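Local coordinates for hypothetical protein lpg0944 (Legionella pneumophila subsp. pneumophila str. Philadelphia 1, PDB 4RXV) that is of unknown function, but its N-terminal part belongs to a peptidase family of the papain-like CA clan and may act as a cysteine peptidase, at residues E16-F21 against A110-D115; P172-M177 against E182-I187. All blocks are in the same frame, centred on the assembly; numbering follows the deposited sequence.

Interaction 1: residues E16-F21 against A110-D115; sequences EQYQKF and AGVLLD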
loop_
_atom_site.group_PDB
_atom_site.type_symbol
_atom_site.label_atom_id
_atom_site.label_comp_id
_atom_site.label_asym_id
_atom_site.label_seq_id
_atom_site.Cartn_x
_atom_site.Cartn_y
_atom_site.Cartn_z
ATOM N N GLU A 16 -9.357 -2.612 -5.301
ATOM C CA GLU A 16 -8.100 -2.720 -6.006
ATOM C C GLU A 16 -7.627 -4.153 -6.184
ATOM O O GLU A 16 -6.697 -4.394 -6.938
ATOM C CB GLU A 16 -7.021 -1.878 -5.307
ATOM C CG GLU A 16 -7.354 -0.408 -5.341
ATOM C CD GLU A 16 -7.565 0.083 -6.759
ATOM O OE1 GLU A 16 -6.600 0.078 -7.543
ATOM O OE2 GLU A 16 -8.697 0.460 -7.101
ATOM N N GLN A 17 -8.265 -5.086 -5.497
ATOM C CA GLN A 17 -7.935 -6.519 -5.615
ATOM C C GLN A 17 -6.428 -6.749 -5.418
ATOM O O GLN A 17 -5.758 -7.420 -6.221
ATOM C CB GLN A 17 -8.430 -7.095 -6.940
ATOM C CG GLN A 17 -9.957 -7.026 -7.051
ATOM C CD GLN A 17 -10.661 -7.885 -6.001
ATOM O OE1 GLN A 17 -10.460 -9.095 -5.979
ATOM N NE2 GLN A 17 -11.542 -7.289 -5.202
ATOM N N TYR A 18 -5.904 -6.240 -4.314
ATOM C CA TYR A 18 -4.466 -6.328 -4.039
ATOM C C TYR A 18 -3.983 -7.777 -3.927
ATOM O O TYR A 18 -2.816 -8.055 -4.196
ATOM C CB TYR A 18 -4.153 -5.558 -2.772
ATOM C CG TYR A 18 -4.220 -4.048 -2.927
ATOM C CD1 TYR A 18 -3.506 -3.403 -3.915
ATOM C CD2 TYR A 18 -4.953 -3.262 -2.044
ATOM C CE1 TYR A 18 -3.507 -2.020 -4.033
ATOM C CE2 TYR A 18 -4.976 -1.884 -2.160
ATOM C CZ TYR A 18 -4.241 -1.256 -3.156
ATOM O OH TYR A 18 -4.250 0.118 -3.195
ATOM N N GLN A 19 -4.874 -8.687 -3.533
ATOM C CA GLN A 19 -4.506 -10.083 -3.431
ATOM C C GLN A 19 -4.144 -10.718 -4.768
ATOM O O GLN A 19 -3.552 -11.795 -4.797
ATOM C CB GLN A 19 -5.597 -10.895 -2.740
ATOM C CG GLN A 19 -6.827 -11.250 -3.547
ATOM C CD GLN A 19 -7.815 -10.140 -3.742
ATOM O OE1 GLN A 19 -7.598 -8.980 -3.386
ATOM N NE2 GLN A 19 -8.935 -10.498 -4.345
ATOM N N LYS A 20 -4.498 -10.072 -5.857
ATOM C CA LYS A 20 -4.236 -10.587 -7.195
ATOM C C LYS A 20 -2.925 -10.115 -7.783
ATOM O O LYS A 20 -2.510 -10.602 -8.828
ATOM C CB LYS A 20 -5.408 -10.252 -8.143
ATOM C CG LYS A 20 -6.766 -10.694 -7.652
ATOM C CD LYS A 20 -6.930 -12.158 -7.473
ATOM C CE LYS A 20 -8.333 -12.463 -6.964
ATOM N NZ LYS A 20 -8.717 -13.821 -6.640
ATOM N N PHE A 21 -2.235 -9.193 -7.114
ATOM C CA PHE A 21 -0.946 -8.742 -7.627
ATOM C C PHE A 21 0.060 -9.885 -7.651
ATOM O O PHE A 21 0.012 -10.803 -6.827
ATOM C CB PHE A 21 -0.344 -7.677 -6.706
ATOM C CG PHE A 21 -0.624 -6.256 -7.113
ATOM C CD1 PHE A 21 -1.893 -5.716 -7.047
ATOM C CD2 PHE A 21 0.424 -5.441 -7.551
ATOM C CE1 PHE A 21 -2.092 -4.401 -7.376
ATOM C CE2 PHE A 21 0.205 -4.128 -7.884
ATOM C CZ PHE A 21 -1.036 -3.610 -7.791
ATOM N N ALA A 110 -1.526 4.749 -0.935
ATOM C CA ALA A 110 -1.435 6.178 -0.668
ATOM C C ALA A 110 -2.094 6.967 -1.799
ATOM O O ALA A 110 -2.838 7.916 -1.535
ATOM C CB ALA A 110 0.001 6.603 -0.461
ATOM N N GLY A 111 -1.857 6.571 -3.053
ATOM C CA GLY A 111 -2.502 7.230 -4.179
ATOM C C GLY A 111 -4.003 7.085 -4.174
ATOM O O GLY A 111 -4.722 8.068 -4.374
ATOM N N VAL A 112 -4.493 5.874 -3.940
ATOM C CA VAL A 112 -5.933 5.638 -3.864
ATOM C C VAL A 112 -6.582 6.555 -2.830
ATOM O O VAL A 112 -7.640 7.129 -3.069
ATOM C CB VAL A 112 -6.215 4.153 -3.561
ATOM C CG1 VAL A 112 -7.660 3.918 -3.202
ATOM C CG2 VAL A 112 -5.783 3.266 -4.743
ATOM N N LEU A 113 -5.958 6.656 -1.668
ATOM C CA LEU A 113 -6.516 7.429 -0.570
ATOM C C LEU A 113 -6.418 8.926 -0.809
ATOM O O LEU A 113 -7.354 9.660 -0.515
ATOM C CB LEU A 113 -5.817 7.042 0.718
ATOM C CG LEU A 113 -6.021 5.579 1.083
ATOM C CD1 LEU A 113 -5.023 5.166 2.164
ATOM C CD2 LEU A 113 -7.434 5.247 1.441
ATOM N N LEU A 114 -5.301 9.391 -1.356
ATOM C CA LEU A 114 -5.103 10.800 -1.666
ATOM C C LEU A 114 -6.054 11.263 -2.761
ATOM O O LEU A 114 -6.320 12.448 -2.888
ATOM C CB LEU A 114 -3.630 11.072 -2.033
ATOM C CG LEU A 114 -2.683 11.079 -0.825
ATOM C CD1 LEU A 114 -1.252 10.877 -1.234
ATOM C CD2 LEU A 114 -2.824 12.356 -0.029
ATOM N N ASP A 115 -6.520 10.341 -3.593
ATOM C CA ASP A 115 -7.398 10.662 -4.706
ATOM C C ASP A 115 -8.852 10.786 -4.278
ATOM O O ASP A 115 -9.671 11.140 -5.095
ATOM C CB ASP A 115 -7.283 9.581 -5.779
ATOM C CG ASP A 115 -7.931 9.985 -7.071
ATOM O OD1 ASP A 115 -7.553 11.040 -7.607
ATOM O OD2 ASP A 115 -8.823 9.247 -7.539
#
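Val-112 pushes one methyl, CG2, against a pair of side chains reaching out from 16-21 in the opposite direction. Its chi1 of 169° puts CG2 anti to the carbonyl carbon, facing the turn, where this methyl lies 3.8 Å from the phenol oxygen OH of Tyr-18 and 4.0 Å from CG of Glu-16. Behind the methyl the two partners support each other: Glu-16 CB sits 3.5 Å above the Tyr-18 ring plane, offset toward the rim. Polar bonds hold both ends. Tyr-18 OH is hydrogen-bonded to His-108 ND1 and to Ser-109 OG, one turn back on the same helix as Val-112, and the carboxylate of Glu-16 is gripped by a salt bridge to Arg-12 and hydrogen bonds from Asn-85 and the backbone N of Tyr-224. Gln-17, with a positive phi of 52°, breaks the helical path after helix 6-14, and the short 3-10 turn 18-20 follows. The buried contact sets this turn against helix 105-114, which probably corresponds to the central helix of the papain-like peptidase fold.

Interaction 2: residues P172-M177 against E182-I187; sequences PWAVGM and EQALAI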
loop_
_atom_site.group_PDB
_atom_site.type_symbol
_atom_site.label_atom_id
_atom_site.label_comp_id
_atom_site.label_asym_id
_atom_site.label_seq_id
_atom_site.Cartn_x
_atom_site.Cartn_y
_atom_site.Cartn_z
ATOM N N PRO A 172 -1.185 -2.856 1.468
ATOM C CA PRO A 172 -1.581 -3.733 0.367
ATOM C C PRO A 172 -0.665 -4.947 0.188
ATOM O O PRO A 172 -1.129 -6.011 -0.221
ATOM C CB PRO A 172 -1.527 -2.817 -0.854
ATOM C CG PRO A 172 -0.612 -1.691 -0.456
ATOM C CD PRO A 172 -0.893 -1.483 1.007
ATOM N N TRP A 173 0.624 -4.816 0.508
ATOM C CA TRP A 173 1.522 -5.966 0.450
ATOM C C TRP A 173 1.052 -7.098 1.347
ATOM O O TRP A 173 1.113 -8.262 0.940
ATOM C CB TRP A 173 2.948 -5.542 0.766
ATOM C CG TRP A 173 3.998 -6.596 0.611
ATOM C CD1 TRP A 173 4.629 -6.983 -0.545
ATOM C CD2 TRP A 173 4.607 -7.343 1.660
ATOM N NE1 TRP A 173 5.599 -7.911 -0.259
ATOM C CE2 TRP A 173 5.604 -8.153 1.086
ATOM C CE3 TRP A 173 4.426 -7.383 3.036
ATOM C CZ2 TRP A 173 6.419 -9.019 1.850
ATOM C CZ3 TRP A 173 5.227 -8.246 3.803
ATOM C CH2 TRP A 173 6.214 -9.043 3.199
ATOM N N ALA A 174 0.547 -6.774 2.542
ATOM C CA ALA A 174 0.023 -7.822 3.416
ATOM C C ALA A 174 -1.098 -8.592 2.712
ATOM O O ALA A 174 -1.235 -9.796 2.914
ATOM C CB ALA A 174 -0.493 -7.238 4.712
ATOM N N VAL A 175 -1.931 -7.898 1.928
ATOM C CA VAL A 175 -3.034 -8.530 1.201
ATOM C C VAL A 175 -2.495 -9.369 0.030
ATOM O O VAL A 175 -2.952 -10.488 -0.209
ATOM C CB VAL A 175 -4.041 -7.473 0.740
ATOM C CG1 VAL A 175 -5.216 -8.121 -0.016
ATOM C CG2 VAL A 175 -4.579 -6.724 1.952
ATOM N N GLY A 176 -1.491 -8.853 -0.670
ATOM C CA GLY A 176 -0.769 -9.642 -1.660
ATOM C C GLY A 176 -0.178 -10.916 -1.086
ATOM O O GLY A 176 -0.138 -11.965 -1.741
ATOM N N MET A 177 0.238 -10.850 0.169
ATOM C CA MET A 177 0.833 -11.943 0.935
ATOM C C MET A 177 -0.231 -12.794 1.645
ATOM O O MET A 177 0.121 -13.631 2.479
ATOM C CB MET A 177 1.846 -11.404 1.939
ATOM C CG MET A 177 3.066 -10.751 1.273
ATOM S SD MET A 177 4.117 -11.929 0.386
ATOM C CE MET A 177 4.943 -12.728 1.756
ATOM N N GLU A 182 -9.257 -7.281 6.707
ATOM C CA GLU A 182 -9.459 -6.933 8.109
ATOM C C GLU A 182 -8.155 -6.916 8.908
ATOM O O GLU A 182 -8.138 -6.490 10.055
ATOM C CB GLU A 182 -10.457 -7.880 8.752
ATOM C CG GLU A 182 -11.852 -7.782 8.171
ATOM C CD GLU A 182 -12.037 -8.520 6.856
ATOM O OE1 GLU A 182 -11.154 -9.304 6.419
ATOM O OE2 GLU A 182 -13.128 -8.348 6.264
ATOM N N GLN A 183 -7.079 -7.412 8.305
ATOM C CA GLN A 183 -5.751 -7.351 8.904
ATOM C C GLN A 183 -4.815 -6.379 8.207
ATOM O O GLN A 183 -3.641 -6.329 8.551
ATOM C CB GLN A 183 -5.104 -8.733 8.884
ATOM C CG GLN A 183 -5.748 -9.701 9.840
ATOM C CD GLN A 183 -5.097 -11.069 9.818
ATOM O OE1 GLN A 183 -4.090 -11.288 9.142
ATOM N NE2 GLN A 183 -5.681 -12.008 10.561
ATOM N N ALA A 184 -5.313 -5.597 7.246
ATOM C CA ALA A 184 -4.401 -4.836 6.391
ATOM C C ALA A 184 -4.948 -3.568 5.779
ATOM O O ALA A 184 -4.154 -2.691 5.465
ATOM C CB ALA A 184 -3.899 -5.737 5.275
ATOM N N LEU A 185 -6.239 -3.468 5.518
ATOM C CA LEU A 185 -6.785 -2.358 4.728
ATOM C C LEU A 185 -7.663 -1.457 5.606
ATOM O O LEU A 185 -8.871 -1.688 5.760
ATOM C CB LEU A 185 -7.552 -2.861 3.509
ATOM C CG LEU A 185 -6.730 -3.697 2.512
ATOM C CD1 LEU A 185 -7.578 -4.161 1.350
ATOM C CD2 LEU A 185 -5.487 -2.933 2.006
ATOM N N ALA A 186 -7.042 -0.400 6.138
ATOM C CA ALA A 186 -7.677 0.640 6.935
ATOM C C ALA A 186 -8.174 0.085 8.263
ATOM O O ALA A 186 -9.373 0.110 8.566
ATOM C CB ALA A 186 -8.766 1.343 6.157
ATOM N N ILE A 187 -7.228 -0.426 9.052
ATOM C CA ILE A 187 -7.530 -1.056 10.325
ATOM C C ILE A 187 -6.620 -0.527 11.431
ATOM O O ILE A 187 -5.518 -0.046 11.179
ATOM C CB ILE A 187 -7.442 -2.635 10.246
ATOM C CG1 ILE A 187 -6.003 -3.239 10.314
ATOM C CG2 ILE A 187 -8.210 -3.167 9.046
ATOM C CD1 ILE A 187 -5.058 -2.857 9.263
#
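Val-175 holds CG1 anti to its backbone N (chi1 -179°), which places CG2 beside that N and directs it at residues 184 and 185; Leu-185, with CG beside the backbone N (chi1 -60°) and an extended chi2, brings its branched end round to meet it. The two side chains cross at about a right angle, and Val-175 CG2 settles on the fork of the leucine, 3.8 Å from CG, 4.0 Å from CD1 and 3.9 Å from CD2 of Leu-185. The same methyl presses on Ala-184 CB at 3.5 Å, and that CB also meets Ala-174 CB at 3.8 Å. Small residues on both sides let the helix and the returning chain come near, with the CA atoms of Ala-174 and Ala-184 6.1 Å apart. Leu-185 CD2 also brushes Pro-172 CA at 4.3 Å. No hydrogen bond joins the two segments, so apolar packing carries the contact. Asp-171, just before 172-177, ties the two sides together: its OD1 accepts a bond from Ala-174 N and its backbone pairs with Ala-184. Strand 168-170 leads into helix 172-176, and the chain folds back across that helix to pair again with the same strand, where Ala-186, with positive phi (67°), and Ile-187 both face Ile-169 in a G1 beta bulge.

From the N terminus, the chain leaves helix 6-14 and makes the 16-21 turn before entering strand 22-23; interaction 1 closes a long loop when 110-115, on helix 105-114, comes back 89 residues after the turn. The chain then runs through the strands of the antiparallel sheet, and interaction 2 closes a short loop just beyond strand 168-170. The two loops follow one another in series and neither nest nor cross, yet the contacts touch in space, their centres about 10 Å apart. Tyr-18 is the main link between them, packing on Pro-172, Val-175 and Leu-185, while Val-175 CG1 also reaches Gln-19 N. Together they join helices 105-114 and 172-176, the 16-21 turn and the edge strand 168-170 of the four-stranded sheet in one buried core.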